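PDB 1JI0: ABC transporter from Thermotoga maritima, which binds ATP and probably hydrolyses it to power the uptake of branched-chain amino acids, as the nucleotide-binding subunit of an ABC transporter. Local coordinates for residues L96-N101 and Q146-G151; S124-L129 and F179-K184; K130-Q135 and G142-M147. One frame throughout, in Å; residues are numbered along the deposited sequence.

Interaction 1 (L96-N101 and Q146-G151); sequences LTVYEN and QMLAIG
The helical turn that sets Val98 and Asn101 against Leu148 is fixed at its start by a hydrogen bond from Thr97 N to Glu100 OE1 (3.1 Å, N-H...O angle 163°). Thr97 occupies the N-cap position, and the carboxylate folds back to receive its amide on the anti side of OE1, as in one half of a capping box. The hydroxyl of Thr97 is hydrogen-bonded to the carbonyl of Leu133, which ties this turn to the loop that leads into helix 142-154.

Across the contact, Leu148 does nearly all the touching. Its CG stands anti to the backbone N (chi1 -179°), which carries CG and its two methyls towards helix 98-103. The two methyls straddle the CB of Asn101: CD1 and CD2 of Leu148 each lie 3.8 Å from Asn101 CB, the two side chains meeting at about a right angle. The CD2 methyl also reaches CG2 of Val98, at 4.1 Å, while CD1 approaches the Val98 carbonyl oxygen. A forked residue suits this place because CD2 can serve both side chains while CD1 adds a second contact to Asn101. The beta-branched Val98 lies alongside the fork, and its side chain also leans on Leu140. With an alanine here in place of Leu148, both methyls would be gone and a gap would probably open between the helices, leaving Val98 and Asn101 without their partner.

The contact joins two helices of the helical subdomain of the ABC ATPase fold. No hydrogen bond crosses between 96-101 and 146-151, so between these segments the contact rests on van der Waals packing and burial of mainly apolar surface, while the polar groups at the start of helix 98-103 fix the turn that presents that surface.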
# COMPACT_ATOMS: atom_id res chain seq x y z
N LEU A 96 -2.69 -21.43 9.04
CA LEU A 96 -2.01 -21.91 7.85
C LEU A 96 -0.54 -21.58 7.99
O LEU A 96 -0.19 -20.55 8.57
CB LEU A 96 -2.58 -21.23 6.60
CG LEU A 96 -3.80 -21.85 5.91
CD1 LEU A 96 -4.80 -22.36 6.92
CD2 LEU A 96 -4.42 -20.81 4.99
N THR A 97 0.33 -22.43 7.48
CA THR A 97 1.74 -22.10 7.61
C THR A 97 2.18 -21.04 6.60
O THR A 97 1.44 -20.66 5.70
CB THR A 97 2.55 -23.38 7.41
OG1 THR A 97 3.36 -23.24 6.24
CG2 THR A 97 1.61 -24.58 7.22
N VAL A 98 3.41 -20.54 6.80
CA VAL A 98 3.92 -19.52 5.89
C VAL A 98 3.71 -19.90 4.43
O VAL A 98 3.25 -19.11 3.61
CB VAL A 98 5.42 -19.34 6.18
CG1 VAL A 98 6.12 -18.78 4.94
CG2 VAL A 98 5.62 -18.38 7.33
N TYR A 99 4.05 -21.13 4.05
CA TYR A 99 3.90 -21.55 2.67
C TYR A 99 2.47 -21.39 2.14
O TYR A 99 2.25 -20.86 1.05
CB TYR A 99 4.33 -23.01 2.51
CG TYR A 99 4.21 -23.52 1.10
CD1 TYR A 99 5.10 -23.12 0.11
CD2 TYR A 99 3.17 -24.38 0.74
CE1 TYR A 99 4.97 -23.56 -1.21
CE2 TYR A 99 3.03 -24.83 -0.56
CZ TYR A 99 3.93 -24.42 -1.53
OH TYR A 99 3.77 -24.86 -2.83
N GLU A 100 1.50 -21.85 2.91
CA GLU A 100 0.10 -21.76 2.50
C GLU A 100 -0.36 -20.32 2.36
O GLU A 100 -1.10 -19.99 1.43
CB GLU A 100 -0.79 -22.53 3.49
CG GLU A 100 -0.64 -24.06 3.37
CD GLU A 100 -1.34 -24.82 4.49
OE1 GLU A 100 -0.96 -24.65 5.68
OE2 GLU A 100 -2.26 -25.61 4.18
N ASN A 101 0.06 -19.45 3.28
CA ASN A 101 -0.33 -18.05 3.21
C ASN A 101 0.19 -17.41 1.92
O ASN A 101 -0.53 -16.66 1.27
CB ASN A 101 0.18 -17.27 4.42
CG ASN A 101 -0.73 -17.40 5.63
OD1 ASN A 101 -0.59 -18.32 6.44
ND2 ASN A 101 -1.67 -16.47 5.77
N GLN A 146 3.89 -9.31 9.07
CA GLN A 146 3.74 -8.15 8.20
C GLN A 146 4.40 -8.48 6.87
O GLN A 146 3.85 -8.21 5.81
CB GLN A 146 4.40 -6.92 8.83
CG GLN A 146 4.37 -5.67 7.96
CD GLN A 146 2.96 -5.24 7.59
OE1 GLN A 146 2.10 -5.07 8.46
NE2 GLN A 146 2.71 -5.06 6.30
N MSE A 147 5.58 -9.09 6.95
CA MSE A 147 6.32 -9.48 5.76
C MSE A 147 5.57 -10.57 5.01
O MSE A 147 5.63 -10.64 3.78
CB MSE A 147 7.72 -9.98 6.15
CG MSE A 147 8.55 -8.96 6.92
SE MSE A 147 8.88 -7.29 5.95
CE MSE A 147 10.77 -7.51 5.58
N LEU A 148 4.85 -11.41 5.75
CA LEU A 148 4.08 -12.49 5.14
C LEU A 148 2.89 -11.90 4.38
O LEU A 148 2.60 -12.30 3.25
CB LEU A 148 3.58 -13.47 6.22
CG LEU A 148 2.76 -14.68 5.74
CD1 LEU A 148 3.46 -15.33 4.58
CD2 LEU A 148 2.59 -15.69 6.88
N ALA A 149 2.21 -10.93 5.00
CA ALA A 149 1.07 -10.27 4.37
C ALA A 149 1.50 -9.64 3.05
O ALA A 149 0.80 -9.74 2.04
CB ALA A 149 0.51 -9.20 5.30
N ILE A 150 2.66 -9.00 3.06
CA ILE A 150 3.19 -8.37 1.85
C ILE A 150 3.54 -9.44 0.81
O ILE A 150 3.31 -9.25 -0.38
CB ILE A 150 4.46 -7.53 2.17
CG1 ILE A 150 4.09 -6.34 3.05
CG2 ILE A 150 5.11 -7.06 0.87
CD1 ILE A 150 5.28 -5.55 3.52
N GLY A 151 4.10 -10.55 1.26
CA GLY A 151 4.46 -11.61 0.33
C GLY A 151 3.24 -12.19 -0.37
O GLY A 151 3.25 -12.45 -1.57

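Interaction 2 (S124-L129 and F179-K184)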
# COMPACT_ATOMS: atom_id res chain seq x y z
N SER A 124 14.15 -14.38 -1.65
CA SER A 124 15.30 -13.51 -1.55
C SER A 124 14.91 -12.20 -0.87
O SER A 124 15.73 -11.56 -0.22
CB SER A 124 15.89 -13.23 -2.93
OG SER A 124 14.93 -12.65 -3.79
N LEU A 125 13.65 -11.81 -1.01
CA LEU A 125 13.17 -10.58 -0.38
C LEU A 125 12.92 -10.79 1.11
O LEU A 125 13.13 -9.88 1.92
CB LEU A 125 11.86 -10.12 -1.03
CG LEU A 125 11.88 -9.63 -2.48
CD1 LEU A 125 10.46 -9.40 -2.96
CD2 LEU A 125 12.70 -8.35 -2.57
N PHE A 126 12.48 -11.99 1.47
CA PHE A 126 12.19 -12.30 2.87
C PHE A 126 12.87 -13.58 3.34
O PHE A 126 12.21 -14.60 3.57
CB PHE A 126 10.68 -12.45 3.06
CG PHE A 126 9.89 -11.26 2.62
CD1 PHE A 126 9.98 -10.06 3.31
CD2 PHE A 126 9.05 -11.34 1.51
CE1 PHE A 126 9.24 -8.95 2.91
CE2 PHE A 126 8.32 -10.23 1.10
CZ PHE A 126 8.41 -9.04 1.80
N PRO A 127 14.19 -13.55 3.51
CA PRO A 127 14.93 -14.73 3.96
C PRO A 127 14.31 -15.35 5.22
O PRO A 127 14.15 -16.57 5.30
CB PRO A 127 16.33 -14.17 4.22
CG PRO A 127 16.45 -13.11 3.17
CD PRO A 127 15.11 -12.42 3.25
N ARG A 128 13.97 -14.51 6.18
CA ARG A 128 13.38 -14.96 7.44
C ARG A 128 12.10 -15.76 7.23
O ARG A 128 11.77 -16.64 8.03
CB ARG A 128 13.08 -13.75 8.33
CG ARG A 128 14.30 -13.04 8.86
CD ARG A 128 15.18 -14.00 9.64
NE ARG A 128 16.08 -13.31 10.56
CZ ARG A 128 15.67 -12.57 11.59
NH1 ARG A 128 14.37 -12.44 11.84
NH2 ARG A 128 16.56 -11.99 12.38
N LEU A 129 11.36 -15.45 6.17
CA LEU A 129 10.12 -16.16 5.89
C LEU A 129 10.43 -17.56 5.37
O LEU A 129 9.79 -18.53 5.78
CB LEU A 129 9.28 -15.38 4.88
CG LEU A 129 7.95 -14.81 5.37
CD1 LEU A 129 8.11 -14.13 6.71
CD2 LEU A 129 7.40 -13.84 4.34
N PHE A 179 10.85 -0.68 4.58
CA PHE A 179 11.03 0.31 3.52
C PHE A 179 12.01 -0.11 2.45
O PHE A 179 11.87 0.26 1.29
CB PHE A 179 11.43 1.66 4.12
CG PHE A 179 10.28 2.38 4.76
CD1 PHE A 179 9.13 2.67 4.02
CD2 PHE A 179 10.32 2.76 6.10
CE1 PHE A 179 8.04 3.31 4.61
CE2 PHE A 179 9.25 3.40 6.70
CZ PHE A 179 8.10 3.68 5.95
N GLU A 180 13.02 -0.88 2.83
CA GLU A 180 14.00 -1.35 1.86
C GLU A 180 13.33 -2.37 0.94
O GLU A 180 13.57 -2.39 -0.27
CB GLU A 180 15.20 -1.95 2.60
CG GLU A 180 16.00 -2.94 1.80
CD GLU A 180 17.23 -3.43 2.57
OE1 GLU A 180 17.10 -3.73 3.78
OE2 GLU A 180 18.31 -3.51 1.95
N VAL A 181 12.48 -3.23 1.50
CA VAL A 181 11.79 -4.24 0.69
C VAL A 181 10.81 -3.55 -0.27
O VAL A 181 10.64 -3.96 -1.42
CB VAL A 181 11.07 -5.28 1.60
CG1 VAL A 181 9.56 -5.18 1.46
CG2 VAL A 181 11.55 -6.68 1.24
N ILE A 182 10.16 -2.50 0.21
CA ILE A 182 9.22 -1.75 -0.62
C ILE A 182 9.98 -1.21 -1.84
O ILE A 182 9.47 -1.20 -2.96
CB ILE A 182 8.59 -0.59 0.21
CG1 ILE A 182 7.56 -1.18 1.17
CG2 ILE A 182 7.95 0.45 -0.71
CD1 ILE A 182 6.99 -0.21 2.20
N GLN A 183 11.22 -0.80 -1.63
CA GLN A 183 12.06 -0.27 -2.71
C GLN A 183 12.43 -1.37 -3.70
O GLN A 183 12.39 -1.18 -4.92
CB GLN A 183 13.31 0.37 -2.11
CG GLN A 183 14.07 1.25 -3.06
CD GLN A 183 15.10 2.09 -2.35
OE1 GLN A 183 16.07 1.56 -1.80
NE2 GLN A 183 14.90 3.40 -2.34
N LYS A 184 12.80 -2.54 -3.17
CA LYS A 184 13.16 -3.68 -4.00
C LYS A 184 11.97 -4.13 -4.85
O LYS A 184 12.14 -4.52 -6.00
CB LYS A 184 13.61 -4.84 -3.13
CG LYS A 184 14.83 -4.54 -2.27
CD LYS A 184 15.22 -5.75 -1.43
CE LYS A 184 16.47 -5.47 -0.61
NZ LYS A 184 16.90 -6.70 0.12
O HOH W 1 14.91 -7.68 1.37
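Glu180 sends its carboxylate along its own helix, where OE2 makes a long salt bridge to NZ of Lys184, the residue that packs on Leu125. Val181 comes next and meets both Leu125 and Phe126. Its CG2 methyl sits 3.6 Å from Leu125 O and equally close to Phe126 CE1, approaching the ring obliquely. The other branch, CG1, lies 4.0 Å from Phe126 CZ, so both methyls of the valine meet the CE1-CZ end of the ring, and the two side chains cross at about a right angle. Leu125 CB in turn lies over the rim of one face of that ring.

One turn after Glu180 comes Lys184. Its chain is extended beyond CG and runs past Leu125 in the opposite direction, with Lys184 CB 3.7 Å from Leu125 CD2. Lysine suits this edge of the contact: its methylenes cover the leucine, while NZ reaches a water that donates to Leu125 O (2.9 Å) at the end of helix 114-125.

Leu125 and Phe126 also pack on helix 142-154, whereas Phe179 and Ile182 turn to strand 192-196, so helix 172-187 lies between the helical subdomain and the central sheet.

Interaction 3 (K130-Q135 and G142-M147); sequences KERLKQ and GGEQQM
Glu144 approaches Arg132 over a face of the guanidinium group instead of along its N-H bonds. The guanidinium and carboxylate planes stand 80° apart, and OE2 lies well out of the guanidinium plane, so this salt bridge joins charges without a directed hydrogen bond. Its Arg132 NE to Glu144 OE2 distance is 2.9 Å, but OE2 is crowded against the arginine in the model, and its exact place is doubtful.

Arginine suits the position by its length. Its CG stands anti to the carbonyl carbon (chi1 -51°), and the chain then runs extended as far as NE, carrying the charge from the 130-135 loop towards the helix. There it also serves a second carboxylate: Arg132 NH1 forms a salt bridge with Glu131 OE2 at 3.4 Å. The guanidinium thus links two acidic residues in one network, which probably offsets their mutual repulsion. NH1 makes a weak hydrogen bond to the carbonyl of Arg128 as well.

Glu144 closes the sequence Leu140-Ser141-Gly142-Gly143-Glu144, which reads as the LSGGQ signature motif of ABC ATPases with glutamate in the last place. In the ATP-bound dimers of this family, that motif faces the nucleotide held by the partner subunit. Gly142 and Gly143 bring no side chains to the first turn, so Glu144 is the first residue of the helix that can reach the loop with one.

Glutamate suits its place for a second reason: OE1 accepts a hydrogen bond from the backbone N of Ser141, just before the helix, as in one half of a capping box, which limits the rotation of the carboxylate. The side chain of Arg132 also touches Leu140.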
# COMPACT_ATOMS: atom_id res chain seq x y z
N LYS A 130 11.40 -17.67 4.47
CA LYS A 130 11.78 -18.97 3.92
C LYS A 130 12.41 -19.80 5.03
O LYS A 130 12.45 -21.03 4.97
CB LYS A 130 12.78 -18.80 2.77
CG LYS A 130 13.29 -20.11 2.21
CD LYS A 130 14.16 -19.89 0.98
CE LYS A 130 14.63 -21.21 0.39
NZ LYS A 130 15.42 -21.01 -0.86
N GLU A 131 12.90 -19.11 6.05
CA GLU A 131 13.51 -19.76 7.20
C GLU A 131 12.43 -20.45 8.02
O GLU A 131 12.72 -21.32 8.84
CB GLU A 131 14.24 -18.71 8.07
CG GLU A 131 14.69 -19.21 9.44
CD GLU A 131 15.50 -18.17 10.22
OE1 GLU A 131 15.87 -18.46 11.38
OE2 GLU A 131 15.76 -17.08 9.68
N ARG A 132 11.18 -20.06 7.79
CA ARG A 132 10.06 -20.64 8.53
C ARG A 132 8.91 -20.99 7.59
O ARG A 132 7.74 -20.82 7.92
CB ARG A 132 9.58 -19.64 9.58
CG ARG A 132 10.70 -19.11 10.46
CD ARG A 132 10.20 -18.02 11.41
NE ARG A 132 11.26 -17.49 12.26
CZ ARG A 132 12.32 -16.82 11.80
NH1 ARG A 132 12.47 -16.60 10.50
NH2 ARG A 132 13.24 -16.37 12.66
N LEU A 133 9.26 -21.51 6.42
CA LEU A 133 8.29 -21.88 5.39
C LEU A 133 7.24 -22.91 5.85
O LEU A 133 6.05 -22.74 5.60
CB LEU A 133 9.03 -22.40 4.16
CG LEU A 133 8.23 -22.63 2.88
CD1 LEU A 133 7.57 -21.34 2.43
CD2 LEU A 133 9.16 -23.14 1.80
N LYS A 134 7.69 -23.97 6.51
CA LYS A 134 6.79 -25.02 6.97
C LYS A 134 6.12 -24.66 8.29
O LYS A 134 5.22 -25.37 8.76
CB LYS A 134 7.56 -26.34 7.13
CG LYS A 134 8.21 -26.82 5.84
CD LYS A 134 9.23 -27.92 6.09
CE LYS A 134 10.01 -28.24 4.83
NZ LYS A 134 11.12 -29.21 5.06
N GLN A 135 6.54 -23.56 8.90
CA GLN A 135 5.98 -23.11 10.16
C GLN A 135 4.63 -22.43 9.91
O GLN A 135 4.41 -21.83 8.86
CB GLN A 135 6.95 -22.14 10.84
CG GLN A 135 6.44 -21.50 12.12
CD GLN A 135 7.47 -20.59 12.78
OE1 GLN A 135 7.16 -19.83 13.70
NE2 GLN A 135 8.72 -20.68 12.32
N GLY A 142 5.25 -10.17 14.80
CA GLY A 142 4.46 -9.22 14.04
C GLY A 142 5.24 -8.77 12.82
O GLY A 142 4.67 -8.54 11.75
N GLY A 143 6.55 -8.64 12.98
CA GLY A 143 7.39 -8.21 11.87
C GLY A 143 7.32 -9.21 10.74
O GLY A 143 7.16 -8.85 9.57
N GLU A 144 7.45 -10.49 11.08
CA GLU A 144 7.41 -11.56 10.09
C GLU A 144 6.03 -11.68 9.46
O GLU A 144 5.91 -11.91 8.25
CB GLU A 144 7.81 -12.87 10.75
CG GLU A 144 9.20 -12.82 11.37
CD GLU A 144 9.55 -14.06 12.15
OE1 GLU A 144 8.88 -14.33 13.18
OE2 GLU A 144 10.48 -14.77 11.72
N GLN A 145 4.99 -11.53 10.27
CA GLN A 145 3.63 -11.62 9.77
C GLN A 145 3.37 -10.49 8.77
O GLN A 145 2.71 -10.70 7.74
CB GLN A 145 2.63 -11.53 10.92
CG GLN A 145 2.65 -12.74 11.84
CD GLN A 145 1.52 -12.72 12.84
OE1 GLN A 145 1.45 -11.84 13.69
NE2 GLN A 145 0.61 -13.68 12.73
N GLN A 146 3.89 -9.31 9.07
CA GLN A 146 3.74 -8.15 8.20
C GLN A 146 4.40 -8.48 6.87
O GLN A 146 3.85 -8.21 5.81
CB GLN A 146 4.40 -6.92 8.83
CG GLN A 146 4.37 -5.67 7.96
CD GLN A 146 2.96 -5.24 7.59
OE1 GLN A 146 2.10 -5.07 8.46
NE2 GLN A 146 2.71 -5.06 6.30
N MSE A 147 5.58 -9.09 6.95
CA MSE A 147 6.32 -9.48 5.76
C MSE A 147 5.57 -10.57 5.01
O MSE A 147 5.63 -10.64 3.78
CB MSE A 147 7.72 -9.98 6.15
CG MSE A 147 8.55 -8.96 6.92
SE MSE A 147 8.88 -7.29 5.95
CE MSE A 147 10.77 -7.51 5.58

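Overall arrangement
Helix 142-154 takes part in interactions 1 and 3, whose centres are about 6 Å apart; interaction 2 lies about 13 Å from interaction 1 and 12 Å from interaction 3, centre to centre. Met147 CE meets Phe126 CE1 at 3.4 Å, and Leu129 CD2 packs 3.7 Å from Leu148 CA, so that residues 124-129 rest on the same helix. A probable hydrogen bond joins Val98 N to the carbonyl of Gln135, linking 96-101 to 130-135. All three contacts lie away from the bound ATP. In interaction 2, helix 172-187 follows strand 160-164, which ends at Asp164 of the ATP pocket.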